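Local structure of peptidyl-prolyl cis-trans isomerase cyclophilin-type (3BO7) at residues R50-R53 with N54-Q58; L146-W149 with E150-E153. The protein probably catalyses the cis-trans isomerization of proline imidic peptide bonds and so speeds protein folding, and is seen here as a cyclophilin bound to cyclosporin A. One frame throughout, in Å; residues are numbered along the deposited sequence. Where two conformers were deposited one is given.

Contact 1. Residues R50-R53 with N54-Q58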
loop_
_atom_site.group_PDB
_atom_site.type_symbol
_atom_site.label_atom_id
_atom_site.label_comp_id
_atom_site.label_asym_id
_atom_site.label_seq_id
_atom_site.Cartn_x
_atom_site.Cartn_y
_atom_site.Cartn_z
ATOM N N ARG A 50 1.077 -10.976 -1.573
ATOM C CA ARG A 50 -0.235 -11.594 -1.650
ATOM C C ARG A 50 -1.031 -10.933 -2.778
ATOM O O ARG A 50 -1.196 -9.711 -2.807
ATOM C CB ARG A 50 -0.960 -11.522 -0.301
ATOM C CG ARG A 50 -2.364 -12.129 -0.315
ATOM C CD ARG A 50 -2.901 -12.393 1.090
ATOM N NE ARG A 50 -4.346 -12.614 1.072
ATOM C CZ ARG A 50 -5.261 -11.684 1.349
ATOM N NH1 ARG A 50 -4.890 -10.454 1.683
ATOM N NH2 ARG A 50 -6.553 -11.981 1.293
ATOM N N CYS A 51 -1.513 -11.758 -3.703
ATOM C CA CYS A 51 -2.112 -11.276 -4.946
ATOM C C CYS A 51 -3.294 -12.157 -5.316
ATOM O O CYS A 51 -3.123 -13.345 -5.627
ATOM C CB CYS A 51 -1.064 -11.266 -6.072
ATOM S SG CYS A 51 -1.638 -10.641 -7.673
ATOM N N ILE A 52 -4.490 -11.575 -5.266
ATOM C CA ILE A 52 -5.715 -12.292 -5.586
ATOM C C ILE A 52 -6.464 -11.615 -6.737
ATOM O O ILE A 52 -6.969 -10.492 -6.596
ATOM C CB ILE A 52 -6.616 -12.480 -4.328
ATOM C CG1 ILE A 52 -5.845 -13.283 -3.258
ATOM C CG2 ILE A 52 -7.946 -13.154 -4.702
ATOM C CD1 ILE A 52 -6.479 -13.323 -1.882
ATOM N N ARG A 53 -6.498 -12.315 -7.874
ATOM C CA ARG A 53 -7.232 -11.890 -9.070
ATOM C C ARG A 53 -8.618 -11.398 -8.687
ATOM O O ARG A 53 -9.299 -12.023 -7.862
ATOM C CB ARG A 53 -7.348 -13.063 -10.058
ATOM C CG ARG A 53 -8.142 -12.780 -11.341
ATOM C CD ARG A 53 -8.418 -14.072 -12.105
ATOM N NE ARG A 53 -9.184 -13.853 -13.334
ATOM C CZ ARG A 53 -10.486 -14.102 -13.472
ATOM N NH1 ARG A 53 -11.191 -14.582 -12.453
ATOM N NH2 ARG A 53 -11.089 -13.872 -14.634
ATOM N N ASN A 54 -9.031 -10.280 -9.286
ATOM C CA ASN A 54 -10.354 -9.676 -9.033
ATOM C C ASN A 54 -10.574 -9.137 -7.615
ATOM O O ASN A 54 -11.713 -8.925 -7.190
ATOM C CB ASN A 54 -11.480 -10.652 -9.399
ATOM C CG ASN A 54 -11.649 -10.808 -10.890
ATOM O OD1 ASN A 54 -11.868 -11.914 -11.381
ATOM N ND2 ASN A 54 -11.547 -9.703 -11.621
ATOM N N PHE A 55 -9.482 -8.915 -6.892
ATOM C CA PHE A 55 -9.575 -8.402 -5.540
ATOM C C PHE A 55 -8.516 -7.327 -5.305
ATOM O O PHE A 55 -8.811 -6.137 -5.447
ATOM C CB PHE A 55 -9.537 -9.557 -4.510
ATOM C CG PHE A 55 -9.591 -9.110 -3.070
ATOM C CD1 PHE A 55 -10.328 -7.983 -2.691
ATOM C CD2 PHE A 55 -8.921 -9.839 -2.086
ATOM C CE1 PHE A 55 -10.368 -7.576 -1.367
ATOM C CE2 PHE A 55 -8.961 -9.443 -0.759
ATOM C CZ PHE A 55 -9.681 -8.306 -0.398
ATOM N N MET A 56 -7.296 -7.734 -4.973
ATOM C CA MET A 56 -6.222 -6.782 -4.662
ATOM C C MET A 56 -4.854 -7.455 -4.666
ATOM O O MET A 56 -4.753 -8.682 -4.712
ATOM C CB MET A 56 -6.469 -6.097 -3.308
ATOM C CG MET A 56 -6.607 -7.074 -2.136
ATOM S SD MET A 56 -5.037 -7.507 -1.382
ATOM C CE MET A 56 -5.077 -9.298 -1.502
ATOM N N ILE A 57 -3.813 -6.627 -4.629
ATOM C CA ILE A 57 -2.453 -7.063 -4.368
ATOM C C ILE A 57 -1.976 -6.333 -3.110
ATOM O O ILE A 57 -2.289 -5.154 -2.916
ATOM C CB ILE A 57 -1.517 -6.830 -5.594
ATOM C CG1 ILE A 57 -0.189 -7.559 -5.415
ATOM C CG2 ILE A 57 -1.335 -5.332 -5.910
ATOM C CD1 ILE A 57 0.661 -7.649 -6.699
ATOM N N GLN A 58 -1.232 -7.044 -2.264
ATOM C CA GLN A 58 -0.848 -6.572 -0.942
ATOM C C GLN A 58 0.669 -6.508 -0.797
ATOM O O GLN A 58 1.362 -7.432 -1.218
ATOM C CB GLN A 58 -1.449 -7.500 0.119
ATOM C CG GLN A 58 -1.256 -7.056 1.562
ATOM C CD GLN A 58 -1.813 -8.061 2.571
ATOM O OE1 GLN A 58 -2.559 -8.982 2.215
ATOM N NE2 GLN A 58 -1.454 -7.879 3.840
#

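Contact 2. Residues L146-W149 with E150-E153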
loop_
_atom_site.group_PDB
_atom_site.type_symbol
_atom_site.label_atom_id
_atom_site.label_comp_id
_atom_site.label_asym_id
_atom_site.label_seq_id
_atom_site.Cartn_x
_atom_site.Cartn_y
_atom_site.Cartn_z
ATOM N N LEU A 146 -0.871 -2.612 -13.017
ATOM C CA LEU A 146 -1.741 -3.258 -12.044
ATOM C C LEU A 146 -2.490 -4.413 -12.689
ATOM O O LEU A 146 -2.563 -5.499 -12.117
ATOM C CB LEU A 146 -2.728 -2.234 -11.489
ATOM C CG LEU A 146 -3.006 -2.154 -9.990
ATOM C CD1 LEU A 146 -1.732 -2.199 -9.149
ATOM C CD2 LEU A 146 -3.804 -0.877 -9.711
ATOM N N ARG A 147 -3.021 -4.177 -13.890
ATOM C CA ARG A 147 -3.730 -5.205 -14.656
ATOM C C ARG A 147 -2.857 -6.417 -15.024
ATOM O O ARG A 147 -3.363 -7.531 -15.140
ATOM C CB ARG A 147 -4.386 -4.598 -15.897
ATOM C CG ARG A 147 -5.604 -3.754 -15.578
ATOM C CD ARG A 147 -6.261 -3.192 -16.827
ATOM N NE ARG A 147 -7.326 -2.256 -16.469
ATOM C CZ ARG A 147 -7.206 -0.929 -16.478
ATOM N NH1 ARG A 147 -6.068 -0.346 -16.853
ATOM N NH2 ARG A 147 -8.236 -0.178 -16.121
ATOM N N GLN A 148 -1.555 -6.199 -15.185
ATOM C CA GLN A 148 -0.608 -7.291 -15.413
ATOM C C GLN A 148 -0.302 -8.043 -14.120
ATOM O O GLN A 148 -0.129 -9.267 -14.133
ATOM C CB GLN A 148 0.694 -6.788 -16.056
ATOM C CG GLN A 148 0.584 -6.449 -17.545
ATOM C CD GLN A 148 -0.140 -7.529 -18.355
ATOM O OE1 GLN A 148 0.302 -8.679 -18.423
ATOM N NE2 GLN A 148 -1.258 -7.155 -18.965
ATOM N N TRP A 149 -0.225 -7.312 -13.008
ATOM C CA TRP A 149 -0.039 -7.932 -11.705
ATOM C C TRP A 149 -1.190 -8.857 -11.355
ATOM O O TRP A 149 -0.983 -9.882 -10.715
ATOM C CB TRP A 149 0.112 -6.887 -10.606
ATOM C CG TRP A 149 1.381 -6.108 -10.663
ATOM C CD1 TRP A 149 2.417 -6.264 -11.547
ATOM C CD2 TRP A 149 1.772 -5.068 -9.766
ATOM N NE1 TRP A 149 3.416 -5.368 -11.265
ATOM C CE2 TRP A 149 3.048 -4.623 -10.174
ATOM C CE3 TRP A 149 1.166 -4.465 -8.659
ATOM C CZ2 TRP A 149 3.727 -3.601 -9.512
ATOM C CZ3 TRP A 149 1.842 -3.450 -8.003
ATOM C CH2 TRP A 149 3.110 -3.029 -8.430
ATOM N N GLU A 150 -2.395 -8.482 -11.783
ATOM C CA GLU A 150 -3.602 -9.249 -11.514
ATOM C C GLU A 150 -3.546 -10.650 -12.147
ATOM O O GLU A 150 -4.224 -11.569 -11.685
ATOM C CB GLU A 150 -4.832 -8.476 -12.008
ATOM C CG GLU A 150 -6.164 -9.106 -11.639
ATOM C CD GLU A 150 -7.366 -8.233 -11.968
ATOM O OE1 GLU A 150 -8.439 -8.470 -11.375
ATOM O OE2 GLU A 150 -7.252 -7.314 -12.811
ATOM N N LYS A 151 -2.719 -10.789 -13.185
ATOM C CA LYS A 151 -2.591 -12.017 -13.976
ATOM C C LYS A 151 -1.462 -12.915 -13.483
ATOM O O LYS A 151 -1.308 -14.042 -13.963
ATOM C CB LYS A 151 -2.366 -11.678 -15.455
ATOM C CG LYS A 151 -3.637 -11.342 -16.201
ATOM C CD LYS A 151 -3.342 -10.564 -17.479
ATOM C CE LYS A 151 -4.634 -10.065 -18.126
ATOM N NZ LYS A 151 -4.447 -8.736 -18.789
ATOM N N LEU A 152 -0.679 -12.410 -12.531
ATOM C CA LEU A 152 0.440 -13.164 -11.969
ATOM C C LEU A 152 -0.004 -14.489 -11.371
ATOM O O LEU A 152 -1.006 -14.559 -10.651
ATOM C CB LEU A 152 1.183 -12.348 -10.907
ATOM C CG LEU A 152 2.182 -11.284 -11.366
ATOM C CD1 LEU A 152 2.465 -10.345 -10.218
ATOM C CD2 LEU A 152 3.468 -11.910 -11.876
ATOM N N GLU A 153 0.754 -15.534 -11.689
ATOM C CA GLU A 153 0.543 -16.845 -11.103
ATOM C C GLU A 153 1.021 -16.807 -9.656
ATOM O O GLU A 153 2.067 -16.225 -9.346
ATOM C CB GLU A 153 1.292 -17.921 -11.897
ATOM C CG GLU A 153 0.937 -19.360 -11.512
ATOM C CD GLU A 153 1.664 -20.397 -12.360
ATOM O OE1 GLU A 153 1.520 -21.611 -12.071
ATOM O OE2 GLU A 153 2.378 -20.000 -13.313
HETATM O O HOH W 1 -6.205 -7.759 -15.351
#

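Contact 1. Residues R50-R53 with N54-Q58
Arg50 and Gln58 form an antiparallel hydrogen-bonded pair at the far end of a tight hairpin whose turn brings both Phe55 and Met56 opposite Ile52, a classic beta bulge. Gln58 N bonds to Arg50 O at 2.7 Å, and Ile52 N reaches Met56 O almost straight, at 173°. Ile52 O receives the N-H groups of Phe55 and Met56, both weakly. The Arg50 chain runs extended along the sheet face it shares with Met56 and Gln58. Its NH1 gives a hydrogen bond to Gln58 OE1 at 2.8 Å, the oxygen lying in the guanidinium plane while the amide stands nearly perpendicular to it. Met56 bends at chi2 and chi3 (87° and -124°), bringing CE over one guanidinium face, 3.4 Å from Arg50 NH1, while its CG sits above the centre of the Phe55 ring. Arg50 NH2 and Gln58 NE2 hydrogen-bond the backbone of the bound cyclosporin, whose modified side chains pack on Arg50, Phe55, Met56 and Gln58: these form part of its pocket. On the other face Cys51 CB meets Ile57 CG1 at 3.9 Å. In the cyclophilin eight-stranded antiparallel barrel, 48-52 is one of two outermost strands by order, and 56-59 lies between it and 119-122.

Contact 2. Residues L146-W149 with E150-E153
Glu150 N closes the last turn of helix 143-149 by bonding to Leu146 O at 3.0 Å, and the chain then leaves through a type I beta turn from Trp149 to Leu152. Leu152 N bonds to Trp149 O at 3.1 Å and closes this turn; just before it, Lys151 N bonds to Gln148 O. Both donors stand well above the planes of their carbonyls, as the tightening backbone brings them in three residues after the acceptor.

Lys151 can be followed outward from the helix end. Its CB lies 3.5 Å from Gln148 O; CG and then CD pass Arg147 O, with CD coming to 3.8 Å, and CE stays near the same oxygen. The chain bends only at chi4, where NZ turns beside Gln148 NE2 at 3.6 Å, without a hydrogen bond. The methylenes of the lysine thus pass the carbonyl oxygens of Gln148 and Arg147.

Glu150 runs out beside it as an extended chain, CG anti to its backbone N (chi1 -173°). Its CB rests 3.6 Å from Arg147 O, and a water bridges its OE2 to that same oxygen, donating to both. The other carboxylate oxygen, OE1, hydrogen-bonds Asn54 N in the 54-58 segment. Leu152 turns back toward the helix, its CD1 4.2 Å from Trp149 CB. The indole itself packs on Leu18 of strand 16-22, meets the ring of Phe48, and bonds through NE1 to Gln15 O.

The chemistry is that of a helix C-terminus: carbonyls are taken up by turn N-H groups and by water. The partial negative charge at this end would probably favour the nearby lysine ammonium, while the carboxylate of Glu150 finds its donors in water and a neighbouring loop.

How the contacts relate
Contact 1 is largely buried and builds part of the cyclosporin pocket, whereas contact 2 is only partly buried, with Gln148 and Lys151 at the surface. Their centres are about 8 Å apart, and they meet directly: besides the bond from the hairpin turn to the Glu150 carboxylate, Cys51 SG packs 3.2 Å from Trp149 O. Ile57 CD1 also packs on Trp149 CE3 at 3.8 Å, on the hairpin face turned away from the ligand. The sheet contact combines strand pairing with a side-chain amide-guanidinium bond; the helical one relies on backbone bonds and one water bridge, and its side chains bond mainly outside it.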